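Local coordinates for protein extracellular ligand-binding receptor (Rhodopseudomonas palustris, PDB 3SG0) that binds benzoylformate (phenylglyoxylate), an aromatic keto acid, and probably serves in the uptake of aromatic acids, including ones derived from lignin, at residues S48-A53 and V309-S314; K113-T118 and R133-K138; Y137-N142 and L350-G355; D143-E148 and E369-L374; E270-A275 and P304-V309. All coordinates share one frame; numbering follows the deposited sequence. Where two conformers were deposited one is given.

Contact 1: S48-A53 and V309-S314; sequences SKTVAA and VHLWDS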
# COMPACT_ATOMS: atom_id res chain seq x y z
N SER A 48 12.92 -0.54 2.82
CA SER A 48 14.36 -0.30 2.88
C SER A 48 15.14 -1.61 2.91
O SER A 48 16.17 -1.76 2.26
CB SER A 48 14.70 0.53 4.11
OG SER A 48 16.07 0.87 4.14
N LYS A 49 14.63 -2.58 3.66
CA LYS A 49 15.29 -3.88 3.80
C LYS A 49 15.14 -4.76 2.58
O LYS A 49 15.91 -5.70 2.37
CB LYS A 49 14.80 -4.60 5.04
CG LYS A 49 15.20 -3.92 6.34
CD LYS A 49 14.63 -4.62 7.56
CE LYS A 49 14.88 -3.80 8.82
NZ LYS A 49 14.15 -4.37 9.99
N THR A 50 14.15 -4.46 1.75
CA THR A 50 13.90 -5.21 0.53
C THR A 50 14.87 -4.83 -0.60
O THR A 50 15.11 -5.63 -1.50
CB THR A 50 12.43 -5.06 0.10
OG1 THR A 50 11.60 -5.66 1.10
CG2 THR A 50 12.14 -5.70 -1.24
N VAL A 51 15.43 -3.63 -0.54
CA VAL A 51 16.31 -3.16 -1.61
C VAL A 51 17.42 -4.17 -1.93
O VAL A 51 17.68 -4.46 -3.10
CB VAL A 51 16.91 -1.77 -1.29
CG1 VAL A 51 17.88 -1.34 -2.39
CG2 VAL A 51 15.80 -0.74 -1.13
N ALA A 52 18.04 -4.72 -0.89
CA ALA A 52 19.16 -5.64 -1.07
C ALA A 52 18.76 -6.95 -1.75
O ALA A 52 19.63 -7.70 -2.21
CB ALA A 52 19.83 -5.92 0.26
N ALA A 53 17.46 -7.23 -1.80
CA ALA A 53 16.96 -8.46 -2.40
C ALA A 53 16.60 -8.28 -3.87
O ALA A 53 16.29 -9.25 -4.55
CB ALA A 53 15.75 -8.97 -1.62
N VAL A 309 6.82 -6.05 0.14
CA VAL A 309 6.34 -6.62 -1.12
C VAL A 309 5.82 -5.55 -2.06
O VAL A 309 5.73 -5.77 -3.26
CB VAL A 309 5.33 -7.77 -0.90
CG1 VAL A 309 3.88 -7.29 -1.02
CG2 VAL A 309 5.60 -8.90 -1.89
N HIS A 310 5.49 -4.37 -1.54
CA HIS A 310 5.06 -3.28 -2.42
C HIS A 310 6.22 -2.79 -3.26
O HIS A 310 6.04 -2.38 -4.41
CB HIS A 310 4.37 -2.19 -1.60
CG HIS A 310 3.18 -2.74 -0.89
ND1 HIS A 310 2.65 -2.26 0.29
CD2 HIS A 310 2.44 -3.81 -1.23
CE1 HIS A 310 1.62 -3.02 0.64
NE2 HIS A 310 1.47 -3.97 -0.28
N LEU A 311 7.43 -2.86 -2.71
CA LEU A 311 8.63 -2.58 -3.50
C LEU A 311 8.90 -3.75 -4.45
O LEU A 311 9.13 -3.56 -5.65
CB LEU A 311 9.83 -2.33 -2.58
CG LEU A 311 11.17 -2.13 -3.29
CD1 LEU A 311 11.10 -1.06 -4.37
CD2 LEU A 311 12.24 -1.80 -2.27
N TRP A 312 8.84 -4.97 -3.92
CA TRP A 312 9.10 -6.16 -4.73
C TRP A 312 8.19 -6.23 -5.97
O TRP A 312 8.68 -6.40 -7.09
CB TRP A 312 8.93 -7.41 -3.87
CG TRP A 312 9.24 -8.68 -4.58
CD1 TRP A 312 8.36 -9.50 -5.21
CD2 TRP A 312 10.53 -9.29 -4.74
NE1 TRP A 312 9.01 -10.58 -5.75
CE2 TRP A 312 10.35 -10.48 -5.47
CE3 TRP A 312 11.82 -8.94 -4.31
CZ2 TRP A 312 11.41 -11.32 -5.80
CZ3 TRP A 312 12.87 -9.79 -4.64
CH2 TRP A 312 12.66 -10.96 -5.38
N ASP A 313 6.88 -6.12 -5.76
CA ASP A 313 5.93 -6.22 -6.86
C ASP A 313 6.13 -5.07 -7.86
O ASP A 313 5.95 -5.25 -9.06
CB ASP A 313 4.48 -6.17 -6.35
CG ASP A 313 3.96 -7.49 -5.78
OD1 ASP A 313 4.61 -8.56 -5.90
OD2 ASP A 313 2.83 -7.43 -5.21
N SER A 314 6.47 -3.87 -7.37
CA SER A 314 6.76 -2.77 -8.28
C SER A 314 7.91 -3.15 -9.20
O SER A 314 7.88 -2.89 -10.41
CB SER A 314 7.12 -1.49 -7.52
OG SER A 314 6.02 -0.99 -6.79
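Leu311 reaches across from helix 306-328 and sets one methyl, CD2, against Thr50 and Val51. That methyl lies 3.9 Å from Val51 CG2 and 4.0 Å from Thr50 CB, with Thr50 CG2 equally near. The side chains of Leu311 and Thr50 pass one another in opposed senses, whereas Leu311 and Val51 meet obliquely. CG of Leu311 stands anti to its backbone N (chi1 176°), which puts CG on the side of helix 41-50.

The second point of contact is Trp312. Its indole presents an edge rather than a face: CZ3 points at Ala53 O, 3.5 Å away and in the ring plane, so that ring C-H groups face a carbonyl oxygen. Ala53 CB adds a looser touch, 4.3 Å from CZ3 of Trp312. No hydrogen bond joins the two segments.

The hydroxyls are bonded away from this interface. Thr50 OG1 bonds to Pro46 O, leaving the methyl CG2 to face Leu311, and Ser314 OG bonds to His310 O (2.8 Å) one turn back in its own helix. The Trp312 ring also meets Phe291 of helix 283-298, and Val51 and Leu311 both rest on Ile32 of strand 28-34. The result is helix-on-helix packing over the sheet of an alpha/beta lobe of a leucine-binding-protein relative, on the same helix as His310, which touches the bound benzoylformate.

Contact 2: K113-T118 and R133-K138; sequences KTPLMT and RKWVYK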
# COMPACT_ATOMS: atom_id res chain seq x y z
N LYS A 113 9.28 13.19 -17.11
CA LYS A 113 9.00 12.09 -18.04
C LYS A 113 9.69 10.81 -17.57
O LYS A 113 10.41 10.14 -18.31
CB LYS A 113 9.38 12.47 -19.47
CG LYS A 113 8.63 13.70 -19.97
CD LYS A 113 9.01 14.06 -21.40
CE LYS A 113 8.39 15.39 -21.80
NZ LYS A 113 6.94 15.44 -21.46
N THR A 114 9.43 10.48 -16.31
CA THR A 114 9.99 9.31 -15.67
C THR A 114 8.87 8.52 -15.00
O THR A 114 8.08 9.10 -14.25
CB THR A 114 11.02 9.74 -14.62
OG1 THR A 114 12.06 10.49 -15.25
CG2 THR A 114 11.65 8.54 -13.91
N PRO A 115 8.77 7.21 -15.27
CA PRO A 115 7.73 6.44 -14.59
C PRO A 115 7.93 6.44 -13.08
O PRO A 115 9.06 6.34 -12.59
CB PRO A 115 7.91 5.01 -15.13
CG PRO A 115 8.85 5.10 -16.24
CD PRO A 115 9.58 6.40 -16.20
N LEU A 116 6.82 6.54 -12.36
CA LEU A 116 6.78 6.50 -10.91
C LEU A 116 5.97 5.29 -10.47
O LEU A 116 4.80 5.18 -10.82
CB LEU A 116 6.10 7.76 -10.35
CG LEU A 116 5.83 7.77 -8.84
CD1 LEU A 116 7.12 7.75 -8.04
CD2 LEU A 116 4.97 8.95 -8.44
N MSE A 117 6.60 4.39 -9.73
CA MSE A 117 5.90 3.26 -9.13
C MSE A 117 5.59 3.66 -7.69
O MSE A 117 6.49 3.60 -6.83
CB MSE A 117 6.76 2.00 -9.14
CG MSE A 117 7.51 1.75 -10.44
SE MSE A 117 6.43 1.55 -12.01
CE MSE A 117 5.54 -0.12 -11.51
N THR A 118 4.38 4.10 -7.39
CA THR A 118 4.09 4.48 -6.02
C THR A 118 3.82 3.24 -5.18
O THR A 118 3.30 2.25 -5.68
CB THR A 118 2.92 5.48 -5.93
OG1 THR A 118 2.78 5.90 -4.57
CG2 THR A 118 1.60 4.89 -6.39
N ARG A 133 -0.86 11.30 -14.39
CA ARG A 133 -0.96 9.94 -13.88
C ARG A 133 -0.63 8.91 -14.96
O ARG A 133 -0.41 7.74 -14.65
CB ARG A 133 -2.32 9.72 -13.22
CG ARG A 133 -2.44 10.47 -11.90
CD ARG A 133 -3.89 10.69 -11.48
NE ARG A 133 -3.97 11.18 -10.11
CZ ARG A 133 -3.72 12.43 -9.72
NH1 ARG A 133 -3.43 13.38 -10.61
NH2 ARG A 133 -3.78 12.73 -8.43
N LYS A 134 -0.52 9.34 -16.22
CA LYS A 134 0.01 8.48 -17.27
C LYS A 134 1.39 7.95 -16.91
O LYS A 134 1.81 6.92 -17.43
CB LYS A 134 0.14 9.22 -18.60
CG LYS A 134 -1.08 9.22 -19.46
CD LYS A 134 -1.47 7.83 -19.94
CE LYS A 134 -2.81 7.95 -20.59
NZ LYS A 134 -3.31 6.62 -20.96
N TRP A 135 2.11 8.69 -16.07
CA TRP A 135 3.47 8.33 -15.69
C TRP A 135 3.53 7.50 -14.41
O TRP A 135 4.62 7.12 -13.99
CB TRP A 135 4.34 9.59 -15.58
CG TRP A 135 4.56 10.21 -16.91
CD1 TRP A 135 3.84 11.20 -17.49
CD2 TRP A 135 5.54 9.82 -17.88
NE1 TRP A 135 4.31 11.47 -18.75
CE2 TRP A 135 5.36 10.63 -19.01
CE3 TRP A 135 6.57 8.86 -17.89
CZ2 TRP A 135 6.16 10.52 -20.15
CZ3 TRP A 135 7.36 8.75 -19.01
CH2 TRP A 135 7.15 9.57 -20.13
N VAL A 136 2.39 7.21 -13.79
CA VAL A 136 2.37 6.60 -12.46
C VAL A 136 1.72 5.22 -12.50
O VAL A 136 0.67 5.04 -13.13
CB VAL A 136 1.58 7.50 -11.48
CG1 VAL A 136 1.63 6.94 -10.06
CG2 VAL A 136 2.12 8.91 -11.53
N TYR A 137 2.33 4.26 -11.82
CA TYR A 137 1.77 2.91 -11.66
C TYR A 137 1.70 2.59 -10.18
O TYR A 137 2.41 3.20 -9.37
CB TYR A 137 2.60 1.88 -12.43
CG TYR A 137 2.51 2.12 -13.91
CD1 TYR A 137 1.43 1.66 -14.63
CD2 TYR A 137 3.48 2.86 -14.57
CE1 TYR A 137 1.33 1.89 -15.99
CE2 TYR A 137 3.38 3.11 -15.93
CZ TYR A 137 2.29 2.63 -16.62
OH TYR A 137 2.15 2.87 -17.98
N LYS A 138 0.87 1.62 -9.82
CA LYS A 138 0.52 1.44 -8.42
C LYS A 138 0.15 -0.01 -8.12
O LYS A 138 -0.94 -0.45 -8.47
CB LYS A 138 -0.65 2.36 -8.10
CG LYS A 138 -1.18 2.30 -6.69
CD LYS A 138 -2.25 3.37 -6.47
CE LYS A 138 -2.83 3.34 -5.08
NZ LYS A 138 -3.66 2.13 -4.87
O HOH W 1 3.76 0.45 -7.76
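Trp135 and Lys113 meet because CG of Trp135 stands anti to its carbonyl carbon (chi1 -68°), on the side of the turn that precedes strand 116-118; chi2 then sets the ring plane. Met117, present as selenomethionine, is bent at two torsions, and the last (chi3 -65°) sends CE toward Tyr137. These side chains flank a pair of neighbouring parallel strands, 116-118 and 136-138, the latter at the edge of the sheet in one alpha/beta lobe of this periplasmic binding protein.

Three backbone bonds stitch the strands: Leu116 N to Trp135 O (2.8 Å), Tyr137 N to Leu116 O (2.8 Å) and Thr118 N to Tyr137 O (2.9 Å). Lys113, in a Schellman motif after helix 99-111, lays its CA over one face of the Trp135 six-membered ring, 3.7 Å from the centroid and 8° off the normal, a CH-pi contact. Lys113 CB lies 3.7 Å from Trp135 CH2, and Pro115 CD packs on Trp135 CE3. An alanine in place of Trp135 would probably leave the Schellman turn at Lys113 without its aromatic cover and open a gap beside Pro115.

On the face bearing Met117 and Tyr137, Met117 CE packs 3.7 Å from Tyr137 CB, and the selenium makes an oblique Met-aromatic contact with the ring. On the face of Leu116 and Val136, the neighbours Thr118 and Lys138 share one direction, Thr118 CG2 being 3.8 Å from Lys138 CB. Just past the last strand bond, a water donates to Thr118 O at 2.8 Å and, weakly, to Tyr137 O.

Contact 3: Y137-N142 and L350-G355; sequences YKVVPN and LALNNG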
# COMPACT_ATOMS: atom_id res chain seq x y z
N TYR A 137 2.33 4.26 -11.82
CA TYR A 137 1.77 2.91 -11.66
C TYR A 137 1.70 2.59 -10.18
O TYR A 137 2.41 3.20 -9.37
CB TYR A 137 2.60 1.88 -12.43
CG TYR A 137 2.51 2.12 -13.91
CD1 TYR A 137 1.43 1.66 -14.63
CD2 TYR A 137 3.48 2.86 -14.57
CE1 TYR A 137 1.33 1.89 -15.99
CE2 TYR A 137 3.38 3.11 -15.93
CZ TYR A 137 2.29 2.63 -16.62
OH TYR A 137 2.15 2.87 -17.98
N LYS A 138 0.87 1.62 -9.82
CA LYS A 138 0.52 1.44 -8.42
C LYS A 138 0.15 -0.01 -8.12
O LYS A 138 -0.94 -0.45 -8.47
CB LYS A 138 -0.65 2.36 -8.10
CG LYS A 138 -1.18 2.30 -6.69
CD LYS A 138 -2.25 3.37 -6.47
CE LYS A 138 -2.83 3.34 -5.08
NZ LYS A 138 -3.66 2.13 -4.87
N VAL A 139 1.05 -0.73 -7.45
CA VAL A 139 0.79 -2.14 -7.17
C VAL A 139 -0.15 -2.41 -6.00
O VAL A 139 -0.75 -3.48 -5.96
CB VAL A 139 2.08 -2.96 -6.98
CG1 VAL A 139 2.90 -2.96 -8.26
CG2 VAL A 139 2.88 -2.48 -5.77
N VAL A 140 -0.30 -1.49 -5.04
CA VAL A 140 -1.23 -1.74 -3.94
C VAL A 140 -2.64 -1.52 -4.48
O VAL A 140 -2.87 -0.51 -5.13
CB VAL A 140 -0.97 -0.80 -2.76
CG1 VAL A 140 -2.03 -0.98 -1.68
CG2 VAL A 140 0.41 -1.04 -2.18
N PRO A 141 -3.58 -2.44 -4.24
CA PRO A 141 -4.93 -2.19 -4.76
C PRO A 141 -5.53 -0.89 -4.24
O PRO A 141 -5.39 -0.54 -3.07
CB PRO A 141 -5.72 -3.40 -4.26
CG PRO A 141 -4.69 -4.49 -4.17
CD PRO A 141 -3.49 -3.77 -3.61
N ASN A 142 -6.21 -0.17 -5.13
CA ASN A 142 -6.88 1.06 -4.76
C ASN A 142 -7.80 0.86 -3.56
O ASN A 142 -8.59 -0.10 -3.51
CB ASN A 142 -7.69 1.60 -5.93
CG ASN A 142 -6.83 2.21 -7.03
OD1 ASN A 142 -5.64 2.46 -6.85
ND2 ASN A 142 -7.45 2.46 -8.17
N LEU A 350 -1.23 -10.81 -14.67
CA LEU A 350 -0.04 -11.02 -13.85
C LEU A 350 -0.40 -11.21 -12.39
O LEU A 350 -0.93 -10.29 -11.76
CB LEU A 350 0.90 -9.83 -14.01
CG LEU A 350 2.21 -9.90 -13.22
CD1 LEU A 350 3.07 -11.08 -13.65
CD2 LEU A 350 2.97 -8.59 -13.36
N ALA A 351 -0.09 -12.38 -11.84
CA ALA A 351 -0.29 -12.60 -10.42
C ALA A 351 0.84 -11.93 -9.65
O ALA A 351 2.00 -12.33 -9.75
CB ALA A 351 -0.33 -14.09 -10.11
N LEU A 352 0.49 -10.89 -8.90
CA LEU A 352 1.41 -10.23 -7.98
C LEU A 352 1.02 -10.61 -6.56
O LEU A 352 -0.06 -11.14 -6.33
CB LEU A 352 1.30 -8.70 -8.14
CG LEU A 352 1.76 -8.12 -9.48
CD1 LEU A 352 1.48 -6.64 -9.54
CD2 LEU A 352 3.25 -8.40 -9.72
N ASN A 353 1.88 -10.32 -5.60
CA ASN A 353 1.51 -10.51 -4.20
C ASN A 353 0.31 -9.66 -3.80
O ASN A 353 -0.45 -10.00 -2.90
CB ASN A 353 2.70 -10.21 -3.31
CG ASN A 353 3.73 -11.28 -3.39
OD1 ASN A 353 3.62 -12.31 -2.72
ND2 ASN A 353 4.73 -11.10 -4.25
N ASN A 354 0.14 -8.55 -4.51
CA ASN A 354 -0.95 -7.62 -4.28
C ASN A 354 -2.26 -8.02 -4.95
O ASN A 354 -3.29 -7.42 -4.67
CB ASN A 354 -0.54 -6.21 -4.71
CG ASN A 354 0.16 -5.45 -3.60
OD1 ASN A 354 -0.49 -4.92 -2.70
ND2 ASN A 354 1.49 -5.37 -3.66
N GLY A 355 -2.23 -9.02 -5.84
CA GLY A 355 -3.43 -9.44 -6.53
C GLY A 355 -3.18 -9.73 -7.99
O GLY A 355 -2.03 -9.70 -8.45
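Leu352 begins the contact by crossing Val139 at about a right angle, its CD1 4.1 Å from Val139 CG1. Leu352 CG stands anti to its carbonyl carbon (chi1 -66°), on the side of Val139. Leu352 also opens a type I turn that closes at Gly355, with Leu352 N bonded to Gly355 O and Gly355 N to Leu352 O, so strands 350-352 and 355-357 form a tight hairpin.

Asn354, at the tip, carries most of the contact. Its CB presses on Val139 O at 3.0 Å, a close approach for a carbon and an oxygen. The amide oxygen OD1 lies among C-H groups, 3.3 Å from Pro141 CD and 3.5 Å from Val140 CA. The other end of the amide, ND2, is bonded to Asp313 OD2, and that bond fixes which way the group is turned. The backbone contributes too, Asn354 O being 3.3 Å from Pro141 CG.

Gly355 follows with a positive phi (139°), where a side chain would collide with the Asn354 carbonyl oxygen. Within 137-142, Lys138 NZ bonds to Val140 O, from above the carbonyl plane, and to Asn142 OD1 (2.8 Å), on a lone pair in the carbonyl plane; it also bonds to Ala121 O. Val140 touches the bound benzoylformate, and 139-142 leads from the sheet of one lobe to the first helix of the other, consistent with a hinge crossing of a type I periplasmic binding protein.

Contact 4: D143-E148 and E369-L374; sequences DDIMAE and ERSAFL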
# COMPACT_ATOMS: atom_id res chain seq x y z
N ASP A 143 -7.74 1.80 -2.62
CA ASP A 143 -8.51 1.70 -1.39
C ASP A 143 -10.01 1.63 -1.62
O ASP A 143 -10.72 1.06 -0.79
CB ASP A 143 -8.19 2.85 -0.44
CG ASP A 143 -6.85 2.69 0.22
OD1 ASP A 143 -6.53 1.55 0.63
OD2 ASP A 143 -6.12 3.70 0.31
N ASP A 144 -10.52 2.20 -2.71
CA ASP A 144 -11.96 2.12 -2.93
C ASP A 144 -12.43 0.68 -3.12
O ASP A 144 -13.54 0.33 -2.69
CB ASP A 144 -12.46 3.08 -4.03
CG ASP A 144 -11.80 2.87 -5.39
OD1 ASP A 144 -10.71 2.28 -5.47
OD2 ASP A 144 -12.38 3.33 -6.40
N ILE A 145 -11.60 -0.15 -3.74
CA ILE A 145 -11.91 -1.57 -3.90
C ILE A 145 -12.03 -2.23 -2.53
O ILE A 145 -12.97 -2.98 -2.25
CB ILE A 145 -10.82 -2.29 -4.71
CG1 ILE A 145 -10.73 -1.71 -6.13
CG2 ILE A 145 -11.06 -3.79 -4.75
CD1 ILE A 145 -9.48 -2.15 -6.89
N MSE A 146 -11.07 -1.94 -1.66
CA MSE A 146 -11.06 -2.52 -0.33
C MSE A 146 -12.21 -2.00 0.52
O MSE A 146 -12.84 -2.76 1.26
CB MSE A 146 -9.72 -2.25 0.35
CG MSE A 146 -8.53 -2.87 -0.39
SE MSE A 146 -8.63 -4.83 -0.46
CE MSE A 146 -7.30 -5.22 -1.80
N ALA A 147 -12.49 -0.70 0.41
CA ALA A 147 -13.57 -0.09 1.18
C ALA A 147 -14.92 -0.68 0.77
O ALA A 147 -15.78 -0.93 1.62
CB ALA A 147 -13.57 1.41 0.98
N GLU A 148 -15.12 -0.92 -0.52
CA GLU A 148 -16.36 -1.55 -0.96
C GLU A 148 -16.49 -2.95 -0.39
O GLU A 148 -17.56 -3.34 0.07
CB GLU A 148 -16.44 -1.57 -2.49
CG GLU A 148 -16.59 -0.21 -3.14
CD GLU A 148 -17.95 0.43 -2.90
OE1 GLU A 148 -18.84 -0.24 -2.32
OE2 GLU A 148 -18.14 1.60 -3.30
N GLU A 369 -12.54 -6.34 -7.83
CA GLU A 369 -12.98 -6.91 -6.56
C GLU A 369 -12.38 -8.29 -6.28
O GLU A 369 -12.39 -8.74 -5.14
CB GLU A 369 -14.51 -6.99 -6.52
CG GLU A 369 -15.13 -8.06 -7.42
CD GLU A 369 -15.18 -7.67 -8.89
OE1 GLU A 369 -14.92 -6.49 -9.23
OE2 GLU A 369 -15.50 -8.55 -9.72
N ARG A 370 -11.86 -8.95 -7.30
CA ARG A 370 -11.24 -10.25 -7.08
C ARG A 370 -9.97 -10.16 -6.26
O ARG A 370 -9.50 -11.17 -5.74
CB ARG A 370 -10.99 -10.95 -8.41
CG ARG A 370 -12.30 -11.21 -9.14
CD ARG A 370 -12.15 -11.77 -10.53
NE ARG A 370 -13.44 -11.77 -11.21
CZ ARG A 370 -13.62 -12.13 -12.48
NH1 ARG A 370 -12.59 -12.54 -13.21
NH2 ARG A 370 -14.83 -12.09 -13.02
N SER A 371 -9.43 -8.96 -6.12
CA SER A 371 -8.21 -8.68 -5.37
C SER A 371 -8.46 -8.46 -3.88
O SER A 371 -7.51 -8.35 -3.11
CB SER A 371 -7.51 -7.42 -5.92
OG SER A 371 -8.18 -6.21 -5.56
N ALA A 372 -9.72 -8.32 -3.49
CA ALA A 372 -10.04 -8.02 -2.09
C ALA A 372 -10.25 -9.32 -1.33
O ALA A 372 -11.19 -10.07 -1.61
CB ALA A 372 -11.28 -7.14 -1.99
N PHE A 373 -9.37 -9.59 -0.38
CA PHE A 373 -9.49 -10.75 0.50
C PHE A 373 -9.79 -10.30 1.92
O PHE A 373 -9.12 -9.41 2.44
CB PHE A 373 -8.21 -11.58 0.47
CG PHE A 373 -7.93 -12.22 -0.86
CD1 PHE A 373 -8.41 -13.48 -1.16
CD2 PHE A 373 -7.21 -11.54 -1.83
CE1 PHE A 373 -8.16 -14.06 -2.40
CE2 PHE A 373 -6.96 -12.11 -3.06
CZ PHE A 373 -7.44 -13.37 -3.34
N LEU A 374 -10.80 -10.88 2.55
CA LEU A 374 -11.10 -10.55 3.93
C LEU A 374 -10.13 -11.27 4.85
O LEU A 374 -10.04 -12.50 4.82
CB LEU A 374 -12.55 -10.88 4.27
CG LEU A 374 -13.59 -9.96 3.64
CD1 LEU A 374 -14.99 -10.51 3.83
CD2 LEU A 374 -13.49 -8.56 4.23
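Met146 and Ile145 of helix 143-156 pack against the short 3-10 turn 369-371 and Ala372, which follows it. The apolar contacts come first. The selenium of Met146, a selenomethionine, lies 3.8 Å from Ala372 CB, and CG2 of Ile145 approaches the same CB at 4.3 Å. Ile145 CG2 also rests 4.1 Å from Glu369 CA. With CG1 anti to the carbonyl carbon (chi1 -62°), CG2 stands anti to the backbone N and is the branch that touches.

A second group sets carbon against oxygen. Met146 CE is 3.4 Å from Ser371 O and, in the one of two serine conformers given, Ile145 CG2 is 3.8 Å from Ser371 OG. Neither is a hydrogen bond, and none links the two segments. In that same conformer Ser371 OG bonds to Asp368 O, while Ala372 N to Glu369 O (3.2 Å) closes the 3-10 turn.

Farther along the same helix, Ala149 touches Ala372, and Ile150 and Tyr153 touch Leu374. Met146 also meets Tyr175 of helix 170-186. Helix 143-156 therefore lies between helix 170-186 and the start of strand 373-378, the middle strand of a small antiparallel sheet with 266-269 and 381-384.

Contact 5: E270-A275 and P304-V309; sequences EAFSGA and PTIFGV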
# COMPACT_ATOMS: atom_id res chain seq x y z
N GLU A 270 -4.82 -7.91 0.86
CA GLU A 270 -4.17 -8.53 -0.28
C GLU A 270 -3.98 -10.03 -0.14
O GLU A 270 -3.90 -10.56 0.96
CB GLU A 270 -2.80 -7.89 -0.51
CG GLU A 270 -2.83 -6.47 -1.04
CD GLU A 270 -3.25 -5.44 -0.01
OE1 GLU A 270 -2.62 -5.35 1.07
OE2 GLU A 270 -4.21 -4.70 -0.31
N ALA A 271 -3.82 -10.69 -1.29
CA ALA A 271 -3.56 -12.12 -1.33
C ALA A 271 -2.42 -12.51 -0.41
O ALA A 271 -2.50 -13.53 0.27
CB ALA A 271 -3.26 -12.56 -2.75
N PHE A 272 -1.36 -11.71 -0.39
CA PHE A 272 -0.20 -11.98 0.46
C PHE A 272 -0.62 -12.32 1.89
O PHE A 272 -0.06 -13.23 2.51
CB PHE A 272 0.71 -10.75 0.44
CG PHE A 272 1.95 -10.84 1.31
CD1 PHE A 272 3.20 -11.09 0.74
CD2 PHE A 272 1.89 -10.59 2.67
CE1 PHE A 272 4.35 -11.11 1.52
CE2 PHE A 272 3.04 -10.62 3.45
CZ PHE A 272 4.27 -10.88 2.87
N SER A 273 -1.57 -11.57 2.42
CA SER A 273 -1.97 -11.74 3.82
C SER A 273 -2.74 -13.02 4.08
O SER A 273 -2.76 -13.52 5.21
CB SER A 273 -2.80 -10.55 4.27
OG SER A 273 -2.07 -9.34 4.15
N GLY A 274 -3.42 -13.52 3.06
CA GLY A 274 -4.19 -14.74 3.19
C GLY A 274 -3.54 -15.95 2.55
O GLY A 274 -4.15 -17.01 2.47
N ALA A 275 -2.29 -15.81 2.11
CA ALA A 275 -1.68 -16.83 1.26
C ALA A 275 -1.56 -18.18 1.94
O ALA A 275 -1.69 -19.21 1.28
CB ALA A 275 -0.32 -16.36 0.79
N PRO A 304 10.02 -11.14 6.03
CA PRO A 304 9.54 -9.80 5.71
C PRO A 304 8.10 -9.59 6.15
O PRO A 304 7.37 -10.56 6.39
CB PRO A 304 9.59 -9.78 4.18
CG PRO A 304 9.29 -11.20 3.80
CD PRO A 304 9.96 -12.05 4.87
N THR A 305 7.70 -8.33 6.25
CA THR A 305 6.29 -8.00 6.34
C THR A 305 5.80 -7.53 4.97
O THR A 305 6.59 -7.27 4.05
CB THR A 305 6.02 -6.93 7.40
OG1 THR A 305 6.61 -5.69 6.98
CG2 THR A 305 6.60 -7.35 8.75
N ILE A 306 4.48 -7.41 4.84
CA ILE A 306 3.88 -7.16 3.55
C ILE A 306 4.40 -5.89 2.88
O ILE A 306 4.48 -5.81 1.66
CB ILE A 306 2.34 -7.08 3.66
CG1 ILE A 306 1.70 -7.10 2.27
CG2 ILE A 306 1.91 -5.86 4.46
CD1 ILE A 306 0.19 -7.19 2.30
N PHE A 307 4.75 -4.87 3.66
CA PHE A 307 5.09 -3.60 3.05
C PHE A 307 6.31 -3.67 2.14
O PHE A 307 6.39 -2.94 1.16
CB PHE A 307 5.12 -2.48 4.08
CG PHE A 307 3.78 -2.27 4.70
CD1 PHE A 307 3.47 -2.78 5.95
CD2 PHE A 307 2.78 -1.67 3.95
CE1 PHE A 307 2.19 -2.65 6.46
CE2 PHE A 307 1.50 -1.54 4.46
CZ PHE A 307 1.20 -2.04 5.71
N GLY A 308 7.23 -4.59 2.43
CA GLY A 308 8.35 -4.80 1.54
C GLY A 308 7.92 -5.31 0.17
O GLY A 308 8.57 -5.04 -0.86
N VAL A 309 6.82 -6.05 0.14
CA VAL A 309 6.34 -6.62 -1.12
C VAL A 309 5.82 -5.55 -2.06
O VAL A 309 5.73 -5.77 -3.26
CB VAL A 309 5.33 -7.77 -0.90
CG1 VAL A 309 3.88 -7.29 -1.02
CG2 VAL A 309 5.60 -8.90 -1.89
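The first turn of helix 306-328, which borders the benzoylformate pocket, packs through Ile306 against Phe272 in the short, weakly bonded helix 271-274. The two side chains lie past one another, their ends directed opposite ways. Phe272 CD2 lies 3.5 Å from Ile306 CG1, and Phe272 CE2 is 3.6 Å from Ile306 CA, so the ring touches the isoleucine from CG1 back to CA. CG of Phe272 stands anti to the backbone N (chi1 178°), on the side of Ile306. Farther round the ring, Phe272 CD1 touches Val309 CG2 at 4.2 Å.

The far end of Ile306, CD1, meets two polar atoms, 3.6 Å from Glu270 OE1 and 3.6 Å from Ser273 OG. Glu270 OE2 in turn bonds to His247. The Phe272 ring also makes a cation-pi contact with Lys288, whose NZ bonds to Phe272 O. An alanine at Phe272 would probably open a gap beside Ile306 and Val309 and leave Lys288 without its aromatic partner.

The other branch of Ile306, CG2, lies over one face of the Phe307 ring, 3.7 Å above its plane. Phe307 touches the ligand, so this packing forms a second shell to the binding cleft of a leucine-binding-protein relative.

In the fold
Contact 3 is the meeting point of the set. Asp313 of contact 1 holds its hairpin turn through OD2 to Asn354 ND2 (2.9 Å) and OD1 to Asn353 ND2 (3.0 Å). Asn353 O accepts from Phe272 N of contact 5 (3.2 Å), and Pro141 CB packs on Met146 CE of contact 4 (3.4 Å). Contacts 1 and 5 share Val309 on helix 306-328; contacts 2 and 3 share Tyr137 and Lys138. Benzoylformate touches His310, Val140 and Phe307, one residue each from the segments of contacts 1, 3 and 5. Contacts 1 and 4, with centres about 23 Å apart, lie on opposite sides of the chain's centre.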